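Local coordinates for protein glutamate--tRNA ligase (Elizabethkingia anophelis, PDB 6B1Z) that probably catalyses the ATP-dependent attachment of glutamate to its cognate tRNA, at residues Ile178-Asp183 and Lys188-Thr193; Leu241-Glu244 and Asp249-Glu252; Pro318-Glu323 and Ile331-Leu336. All coordinates share one frame; numbering follows the deposited sequence. Where two conformers were deposited one is given.

Contact 1: residues Ile178-Asp183 and Lys188-Thr193; sequences IINLND and KFSVNT
I179 and V191 face each other as a hydrogen-bonded pair of two antiparallel strands, I178-D183 and K188-N192, whose axes come within 4.5 Å and run at 156° to one another. I179 N reaches V191 O over 2.8 Å almost without a bend, and V191 N returns to I179 O. Two residues along, L181 and F189 bond in the same two-way fashion; I178-N192, N180-S190 and N182-K188 are the non-hydrogen-bonded pairs.

On the face carrying I179, L181, F189 and V191, L181 CB sits over one face of the F189 ring, 3.9 Å from its centroid, a CH-pi contact. The ring is brought beneath the leucine because F189 CG stands between its own backbone N and carbonyl carbon (chi1 62°). L181 CD1 then reaches F189 CE2 at 3.4 Å. On the other face, in one of the two modelled conformers of S190, its OG donates to N180 OD1 over 2.7 Å, in the plane of the amide carbonyl. Alongside, the extended K188 chain lays CG and CE against the N182 amide.

Helix 236-246 packs on the apolar face, touching I179, L181 and F189, while D183 OD2 is hydrogen-bonded to H255 and its OD1 accepts from I185 N and R186 N in the turn. The whole is a two-stranded beta hairpin of the class I catalytic region, one side packed against a helix and the other largely polar.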
loop_
_atom_site.group_PDB
_atom_site.type_symbol
_atom_site.label_atom_id
_atom_site.label_comp_id
_atom_site.label_asym_id
_atom_site.label_seq_id
_atom_site.Cartn_x
_atom_site.Cartn_y
_atom_site.Cartn_z
ATOM N N ILE A 178 28.232 -11.012 23.090
ATOM C CA ILE A 178 28.179 -10.199 21.879
ATOM C C ILE A 178 27.631 -11.052 20.741
ATOM O O ILE A 178 28.196 -12.103 20.421
ATOM C CB ILE A 178 29.562 -9.641 21.527
ATOM C CG1 ILE A 178 30.047 -8.736 22.648
ATOM C CG2 ILE A 178 29.495 -8.890 20.201
ATOM C CD1 ILE A 178 31.486 -8.314 22.501
ATOM N N ILE A 179 26.525 -10.611 20.151
ATOM C CA ILE A 179 25.918 -11.271 19.004
ATOM C C ILE A 179 26.315 -10.487 17.762
ATOM O O ILE A 179 26.040 -9.284 17.667
ATOM C CB ILE A 179 24.389 -11.338 19.145
ATOM C CG1 ILE A 179 23.972 -11.882 20.520
ATOM C CG2 ILE A 179 23.804 -12.194 18.023
ATOM C CD1 ILE A 179 24.524 -13.258 20.841
ATOM N N ASN A 180 26.963 -11.153 16.803
ATOM C CA ASN A 180 27.355 -10.508 15.549
ATOM C C ASN A 180 26.323 -10.851 14.479
ATOM O O ASN A 180 26.184 -12.021 14.098
ATOM C CB ASN A 180 28.754 -10.946 15.132
ATOM C CG ASN A 180 29.796 -10.598 16.173
ATOM O OD1 ASN A 180 29.891 -9.455 16.608
ATOM N ND2 ASN A 180 30.574 -11.593 16.593
ATOM N N LEU A 181 25.596 -9.834 14.014
ATOM C CA LEU A 181 24.503 -9.980 13.061
ATOM C C LEU A 181 24.926 -9.501 11.676
ATOM O O LEU A 181 25.835 -8.682 11.519
ATOM C CB LEU A 181 23.267 -9.204 13.536
ATOM C CG LEU A 181 22.744 -9.756 14.871
ATOM C CD1 LEU A 181 21.687 -8.864 15.469
ATOM C CD2 LEU A 181 22.198 -11.162 14.681
ATOM N N ASN A 182 24.270 -10.046 10.658
ATOM C CA ASN A 182 24.569 -9.684 9.277
ATOM C C ASN A 182 23.247 -9.629 8.532
ATOM O O ASN A 182 22.615 -10.669 8.319
ATOM C CB ASN A 182 25.517 -10.702 8.637
ATOM C CG ASN A 182 26.070 -10.241 7.308
ATOM O OD1 ASN A 182 25.668 -9.217 6.778
ATOM N ND2 ASN A 182 27.021 -10.999 6.768
ATOM N N ASP A 183 22.837 -8.428 8.140
ATOM C CA ASP A 183 21.577 -8.215 7.434
ATOM C C ASP A 183 21.859 -7.847 5.982
ATOM O O ASP A 183 22.792 -7.101 5.694
ATOM C CB ASP A 183 20.775 -7.091 8.102
ATOM C CG ASP A 183 19.368 -6.976 7.540
ATOM O OD1 ASP A 183 19.129 -6.083 6.690
ATOM O OD2 ASP A 183 18.548 -7.830 7.927
ATOM N N LYS A 188 26.518 -5.486 8.577
ATOM C CA LYS A 188 26.993 -6.131 9.799
ATOM C C LYS A 188 26.885 -5.177 10.974
ATOM O O LYS A 188 27.221 -3.990 10.867
ATOM C CB LYS A 188 28.444 -6.592 9.650
ATOM C CG LYS A 188 28.637 -7.724 8.639
ATOM C CD LYS A 188 30.109 -7.989 8.418
ATOM C CE LYS A 188 30.308 -9.164 7.479
ATOM N NZ LYS A 188 31.772 -9.462 7.367
ATOM N N PHE A 189 26.434 -5.714 12.104
ATOM C CA PHE A 189 26.390 -4.952 13.343
ATOM C C PHE A 189 26.386 -5.949 14.491
ATOM O O PHE A 189 26.088 -7.134 14.305
ATOM C CB PHE A 189 25.165 -4.022 13.398
ATOM C CG PHE A 189 23.850 -4.739 13.366
ATOM C CD1 PHE A 189 23.312 -5.188 12.170
ATOM C CD2 PHE A 189 23.136 -4.956 14.537
ATOM C CE1 PHE A 189 22.086 -5.847 12.148
ATOM C CE2 PHE A 189 21.916 -5.608 14.524
ATOM C CZ PHE A 189 21.385 -6.055 13.324
ATOM N N SER A 190 26.746 -5.459 15.675
ATOM C CA SER A 190 26.823 -6.288 16.867
ATOM C C SER A 190 25.949 -5.722 17.975
ATOM O O SER A 190 25.759 -4.504 18.078
ATOM C CB SER A 190 28.260 -6.396 17.382
ATOM O OG SER A 190 29.115 -6.917 16.377
ATOM N N VAL A 191 25.438 -6.620 18.814
ATOM C CA VAL A 191 24.518 -6.313 19.916
ATOM C C VAL A 191 24.972 -7.101 21.143
ATOM O O VAL A 191 25.194 -8.310 21.025
ATOM C CB VAL A 191 23.072 -6.719 19.546
ATOM C CG1 VAL A 191 22.110 -6.652 20.754
ATOM C CG2 VAL A 191 22.551 -5.902 18.352
ATOM N N ASN A 192 25.053 -6.466 22.308
ATOM C CA ASN A 192 25.300 -7.198 23.542
ATOM C C ASN A 192 23.971 -7.641 24.146
ATOM O O ASN A 192 23.028 -6.847 24.256
ATOM C CB ASN A 192 26.091 -6.334 24.537
ATOM C CG ASN A 192 26.643 -7.150 25.703
ATOM O OD1 ASN A 192 25.884 -7.675 26.518
ATOM N ND2 ASN A 192 27.965 -7.266 25.774
ATOM N N THR A 193 23.903 -8.911 24.560
ATOM C CA THR A 193 22.675 -9.427 25.156
ATOM C C THR A 193 22.253 -8.680 26.421
ATOM O O THR A 193 21.081 -8.753 26.804
ATOM C CB THR A 193 22.818 -10.925 25.460
ATOM O OG1 THR A 193 23.979 -11.163 26.272
ATOM C CG2 THR A 193 22.965 -11.693 24.181
#

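Contact 2: residues Leu241-Glu244 and Asp249-Glu252; sequences LLYE and DAPE. With EDO (1,2-ethanediol), chain V; EDO (1,2-ethanediol), chain B.
Y243 OH donates to O2 of a bound 1,2-ethanediol over 2.6 Å, and this alcohol oxygen lies in the plane of the phenol ring, at its edge. The diol probably comes from the crystallisation liquor; it is also hydrogen-bonded to D218 of helix 210-220, which itself touches the tyrosine. Below the hydroxyl the phenol is held by carbon contacts with D249-P251, in the loop between helix 236-246 and strand 252-256.

A250 lies over one ring face. Its CA is 3.9 Å from the ring centroid and only 15° off the normal, a CH-pi contact made by a backbone carbon, while the methyl CB comes down at the CD2 side, 3.6 Å from Y243 CD2. P251 takes the outer end of the same face: its CD stands 3.3 Å from Y243 CZ, and CG follows near the hydroxyl, with the tyrosine and proline side chains crossing at about a right angle. Alanine and proline thus follow the long axis of the phenol from CG to OH. D249 contributes its carbonyl oxygen, which approaches Y243 CD1 obliquely. A chi1 of -75° sets the tyrosine CG beside the backbone N, and together with chi2 of -78° it lays the ring face toward A250 and P251.

I215 of helix 210-220 also touches the tyrosine, as does W248. D249 CB points away from the helix segment, and a second 1,2-ethanediol, bonded to W248 O, lies beside its carboxylate.

Chemically, then, the loop is fastened to the helix through apolar and CH-pi contact along a buried aromatic, and these ring contacts are the protein's own. The bond at the hydroxyl, made to a probable crystallisation additive, says little about its native pairing.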
loop_
_atom_site.group_PDB
_atom_site.type_symbol
_atom_site.label_atom_id
_atom_site.label_comp_id
_atom_site.label_asym_id
_atom_site.label_seq_id
_atom_site.Cartn_x
_atom_site.Cartn_y
_atom_site.Cartn_z
ATOM N N LEU A 241 19.358 -16.159 18.195
ATOM C CA LEU A 241 19.611 -16.981 19.376
ATOM C C LEU A 241 18.598 -18.115 19.503
ATOM O O LEU A 241 18.939 -19.196 20.010
ATOM C CB LEU A 241 19.604 -16.109 20.642
ATOM C CG LEU A 241 20.861 -15.266 20.833
ATOM C CD1 LEU A 241 20.572 -14.185 21.892
ATOM C CD2 LEU A 241 22.013 -16.175 21.274
ATOM N N LEU A 242 17.348 -17.897 19.061
ATOM C CA LEU A 242 16.374 -18.981 19.103
ATOM C C LEU A 242 16.753 -20.108 18.148
ATOM O O LEU A 242 16.615 -21.284 18.500
ATOM C CB LEU A 242 14.974 -18.448 18.783
ATOM C CG LEU A 242 14.359 -17.643 19.938
ATOM C CD1 LEU A 242 13.082 -16.942 19.443
ATOM C CD2 LEU A 242 14.036 -18.512 21.172
ATOM N N TYR A 243 17.221 -19.779 16.938
ATOM C CA TYR A 243 17.677 -20.838 16.035
ATOM C C TYR A 243 18.817 -21.614 16.674
ATOM O O TYR A 243 18.822 -22.848 16.649
ATOM C CB TYR A 243 18.110 -20.279 14.675
ATOM C CG TYR A 243 16.953 -19.879 13.793
ATOM C CD1 TYR A 243 16.229 -20.831 13.101
ATOM C CD2 TYR A 243 16.593 -18.547 13.659
ATOM C CE1 TYR A 243 15.159 -20.470 12.302
ATOM C CE2 TYR A 243 15.515 -18.170 12.863
ATOM C CZ TYR A 243 14.809 -19.144 12.194
ATOM O OH TYR A 243 13.755 -18.786 11.390
ATOM N N GLU A 244 19.750 -20.910 17.314
ATOM C CA GLU A 244 20.832 -21.589 18.023
ATOM C C GLU A 244 20.291 -22.500 19.120
ATOM O O GLU A 244 20.738 -23.650 19.267
ATOM C CB GLU A 244 21.792 -20.553 18.604
ATOM C CG GLU A 244 22.952 -21.168 19.378
ATOM C CD GLU A 244 23.866 -20.116 19.975
ATOM O OE1 GLU A 244 23.998 -19.025 19.390
ATOM O OE2 GLU A 244 24.452 -20.380 21.041
ATOM N N ASP A 249 19.852 -23.905 11.715
ATOM C CA ASP A 249 20.477 -22.851 10.927
ATOM C C ASP A 249 19.468 -21.749 10.630
ATOM O O ASP A 249 18.369 -22.025 10.144
ATOM C CB ASP A 249 21.015 -23.413 9.610
ATOM C CG ASP A 249 22.146 -24.394 9.819
ATOM O OD1 ASP A 249 22.910 -24.220 10.787
ATOM O OD2 ASP A 249 22.265 -25.329 9.008
ATOM N N ALA A 250 19.854 -20.513 10.884
ATOM C CA ALA A 250 18.938 -19.416 10.623
ATOM C C ALA A 250 18.875 -19.106 9.130
ATOM O O ALA A 250 19.857 -19.303 8.404
ATOM C CB ALA A 250 19.373 -18.169 11.387
ATOM N N PRO A 251 17.735 -18.614 8.650
ATOM C CA PRO A 251 17.678 -18.072 7.287
ATOM C C PRO A 251 18.458 -16.771 7.221
ATOM O O PRO A 251 18.926 -16.239 8.235
ATOM C CB PRO A 251 16.186 -17.821 7.065
ATOM C CG PRO A 251 15.674 -17.510 8.448
ATOM C CD PRO A 251 16.456 -18.438 9.364
ATOM N N GLU A 252 18.577 -16.241 6.008
ATOM C CA GLU A 252 19.094 -14.884 5.840
ATOM C C GLU A 252 17.985 -13.879 6.118
ATOM O O GLU A 252 16.801 -14.182 5.955
ATOM C CB GLU A 252 19.636 -14.674 4.426
ATOM C CG GLU A 252 20.836 -15.564 4.109
ATOM C CD GLU A 252 21.441 -15.254 2.770
ATOM O OE1 GLU A 252 21.892 -14.104 2.578
ATOM O OE2 GLU A 252 21.451 -16.154 1.906
HETATM C C1 EDO V . 11.367 -14.923 12.461
HETATM O O1 EDO V . 11.273 -14.375 13.778
HETATM C C2 EDO V . 12.829 -15.168 12.129
HETATM O O2 EDO V . 12.932 -16.274 11.222
HETATM C C1 EDO B . 23.077 -26.302 13.708
HETATM O O1 EDO B . 23.776 -25.636 12.652
HETATM C C2 EDO B . 23.442 -25.670 15.047
HETATM O O2 EDO B . 22.994 -24.309 15.095
#

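Contact 3: residues Pro318-Glu323 and Ile331-Leu336; sequences PADNKE and IKEFDL
E333 extends its carboxylate to P318 and D320 of the turn P318-N321, and the orientation of three side chains defines the meeting. A chi1 of 62° tucks the glutamate CG over its own backbone, and the chain is straight beyond it, which carries the acid group across from the last turn of the helix to the loop.

There E333 OE1 arrives at P318 CB, 3.1 Å away, so an oxygen rests against a ring methylene of the proline. The same OE1 is 3.3 Å from D320 OD2. The two side chains cross at about a right angle and their carboxylate planes stand 90° apart. Both groups are acceptors as modelled, so this is a close approach of like charges, which would probably raise the pKa of one of the acids. K322 NZ, 6.7 Å from E333 OE2, may ease the charge from a distance, without contact; the lysine's own partner is E329, in a long, weak ion pair.

D320 has a task of its own in the loop. Its OD1 accepts from K322 N over 3.1 Å in an Asx turn, the donor lying well above the carboxylate plane rather than in it. P318 O meanwhile accepts from N321 N at 3.0 Å, closing a type I beta turn. The Asx turn anchors the D320 carboxylate to the loop backbone.

The loop comes after helix 304-312 and leads into helix 327-333, whose end carries E333. W316 and V325 also touch the glutamate, and P318 rests on M313. In the next residue, F334, CB points away from the loop, and the ring packs edge-to-face with W316 and against Y34 and L37 of helix 26-41.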
loop_
_atom_site.group_PDB
_atom_site.type_symbol
_atom_site.label_atom_id
_atom_site.label_comp_id
_atom_site.label_asym_id
_atom_site.label_seq_id
_atom_site.Cartn_x
_atom_site.Cartn_y
_atom_site.Cartn_z
ATOM N N PRO A 318 16.206 0.582 -9.991
ATOM C CA PRO A 318 16.866 -0.305 -10.951
ATOM C C PRO A 318 18.069 0.379 -11.583
ATOM O O PRO A 318 18.068 1.590 -11.818
ATOM C CB PRO A 318 15.769 -0.590 -11.984
ATOM C CG PRO A 318 14.800 0.535 -11.835
ATOM C CD PRO A 318 14.827 0.906 -10.389
ATOM N N ALA A 319 19.107 -0.420 -11.850
ATOM C CA ALA A 319 20.371 0.133 -12.326
ATOM C C ALA A 319 20.210 0.892 -13.638
ATOM O O ALA A 319 21.014 1.783 -13.936
ATOM C CB ALA A 319 21.407 -0.983 -12.484
ATOM N N ASP A 320 19.185 0.568 -14.428
ATOM C CA ASP A 320 18.995 1.203 -15.726
ATOM C C ASP A 320 18.294 2.555 -15.640
ATOM O O ASP A 320 18.129 3.213 -16.675
ATOM C CB ASP A 320 18.218 0.271 -16.666
ATOM C CG ASP A 320 16.861 -0.145 -16.109
ATOM O OD1 ASP A 320 16.435 0.396 -15.067
ATOM O OD2 ASP A 320 16.214 -1.022 -16.723
ATOM N N ASN A 321 17.875 2.976 -14.445
ATOM C CA ASN A 321 17.225 4.269 -14.224
ATOM C C ASN A 321 15.922 4.407 -15.006
ATOM O O ASN A 321 15.489 5.521 -15.305
ATOM C CB ASN A 321 18.162 5.434 -14.561
ATOM C CG ASN A 321 19.382 5.478 -13.665
ATOM O OD1 ASN A 321 19.321 5.103 -12.491
ATOM N ND2 ASN A 321 20.502 5.935 -14.215
ATOM N N LYS A 322 15.293 3.288 -15.345
ATOM C CA LYS A 322 14.004 3.291 -16.022
ATOM C C LYS A 322 12.899 3.246 -14.971
ATOM O O LYS A 322 12.798 2.274 -14.213
ATOM C CB LYS A 322 13.901 2.102 -16.972
ATOM C CG LYS A 322 12.651 2.081 -17.831
ATOM C CD LYS A 322 12.665 0.875 -18.756
ATOM C CE LYS A 322 11.359 0.739 -19.517
ATOM N NZ LYS A 322 11.280 -0.577 -20.211
ATOM N N GLU A 323 12.072 4.292 -14.930
ATOM C CA GLU A 323 11.092 4.414 -13.851
ATOM C C GLU A 323 9.839 3.587 -14.103
ATOM O O GLU A 323 9.263 3.028 -13.164
ATOM C CB GLU A 323 10.688 5.868 -13.672
ATOM C CG GLU A 323 11.743 6.755 -13.108
ATOM C CD GLU A 323 11.140 8.050 -12.646
ATOM O OE1 GLU A 323 11.001 8.976 -13.473
ATOM O OE2 GLU A 323 10.769 8.118 -11.463
ATOM N N ILE A 331 10.433 -8.252 -12.055
ATOM C CA ILE A 331 10.919 -9.594 -11.725
ATOM C C ILE A 331 12.291 -9.838 -12.338
ATOM O O ILE A 331 13.190 -10.397 -11.692
ATOM C CB ILE A 331 9.906 -10.663 -12.184
ATOM C CG1 ILE A 331 8.667 -10.643 -11.286
ATOM C CG2 ILE A 331 10.559 -12.047 -12.173
ATOM C CD1 ILE A 331 7.474 -11.412 -11.848
ATOM N N LYS A 332 12.482 -9.421 -13.588
ATOM C CA LYS A 332 13.738 -9.717 -14.268
ATOM C C LYS A 332 14.918 -8.983 -13.636
ATOM O O LYS A 332 16.028 -9.520 -13.606
ATOM C CB LYS A 332 13.613 -9.371 -15.753
ATOM N N GLU A 333 14.716 -7.772 -13.110
ATOM C CA GLU A 333 15.865 -6.982 -12.690
ATOM C C GLU A 333 15.949 -6.738 -11.190
ATOM O O GLU A 333 16.949 -6.157 -10.741
ATOM C CB GLU A 333 15.896 -5.642 -13.431
ATOM C CG GLU A 333 14.733 -4.716 -13.195
ATOM C CD GLU A 333 14.896 -3.424 -13.976
ATOM O OE1 GLU A 333 16.041 -2.934 -14.067
ATOM O OE2 GLU A 333 13.893 -2.908 -14.514
ATOM N N PHE A 334 14.973 -7.190 -10.403
ATOM C CA PHE A 334 15.009 -6.932 -8.967
ATOM C C PHE A 334 16.228 -7.576 -8.326
ATOM O O PHE A 334 16.483 -8.774 -8.490
ATOM C CB PHE A 334 13.746 -7.451 -8.283
ATOM C CG PHE A 334 13.665 -7.080 -6.818
ATOM C CD1 PHE A 334 13.429 -5.769 -6.439
ATOM C CD2 PHE A 334 13.865 -8.037 -5.834
ATOM C CE1 PHE A 334 13.362 -5.410 -5.089
ATOM C CE2 PHE A 334 13.801 -7.703 -4.483
ATOM C CZ PHE A 334 13.547 -6.382 -4.110
ATOM N N ASP A 335 16.977 -6.768 -7.583
ATOM C CA ASP A 335 18.159 -7.215 -6.857
ATOM C C ASP A 335 18.024 -6.697 -5.435
ATOM O O ASP A 335 18.099 -5.488 -5.202
ATOM C CB ASP A 335 19.434 -6.699 -7.524
ATOM C CG ASP A 335 20.696 -7.221 -6.869
ATOM O OD1 ASP A 335 20.619 -7.850 -5.788
ATOM O OD2 ASP A 335 21.777 -6.999 -7.452
ATOM N N LEU A 336 17.799 -7.615 -4.494
ATOM C CA LEU A 336 17.605 -7.233 -3.103
ATOM C C LEU A 336 18.817 -6.492 -2.554
ATOM O O LEU A 336 18.677 -5.643 -1.665
ATOM C CB LEU A 336 17.311 -8.489 -2.283
ATOM C CG LEU A 336 16.764 -8.381 -0.870
ATOM C CD1 LEU A 336 15.469 -7.570 -0.831
ATOM C CD2 LEU A 336 16.568 -9.787 -0.338
#

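Overall arrangement
The three contacts follow one another along the chain, each closing before the next opens, and all lie in the class I catalytic domain. Contacts 1 and 2 are neighbours, their centres about 13 Å apart: helix 236-246 underlies the hairpin of contact 1 and supplies the tyrosine of contact 2, and L241 joins them by packing on I179 and T193. Contact 3 stands apart, its centre about 30 Å from each of the others, although the nearest atoms are about 8 Å from contact 1 and 7 Å from contact 2. Contacts 1 and 2 thus form one packed unit around helix 236-246, and contact 3, with helices 304-312 and 327-333, a distinct helical part of the same domain.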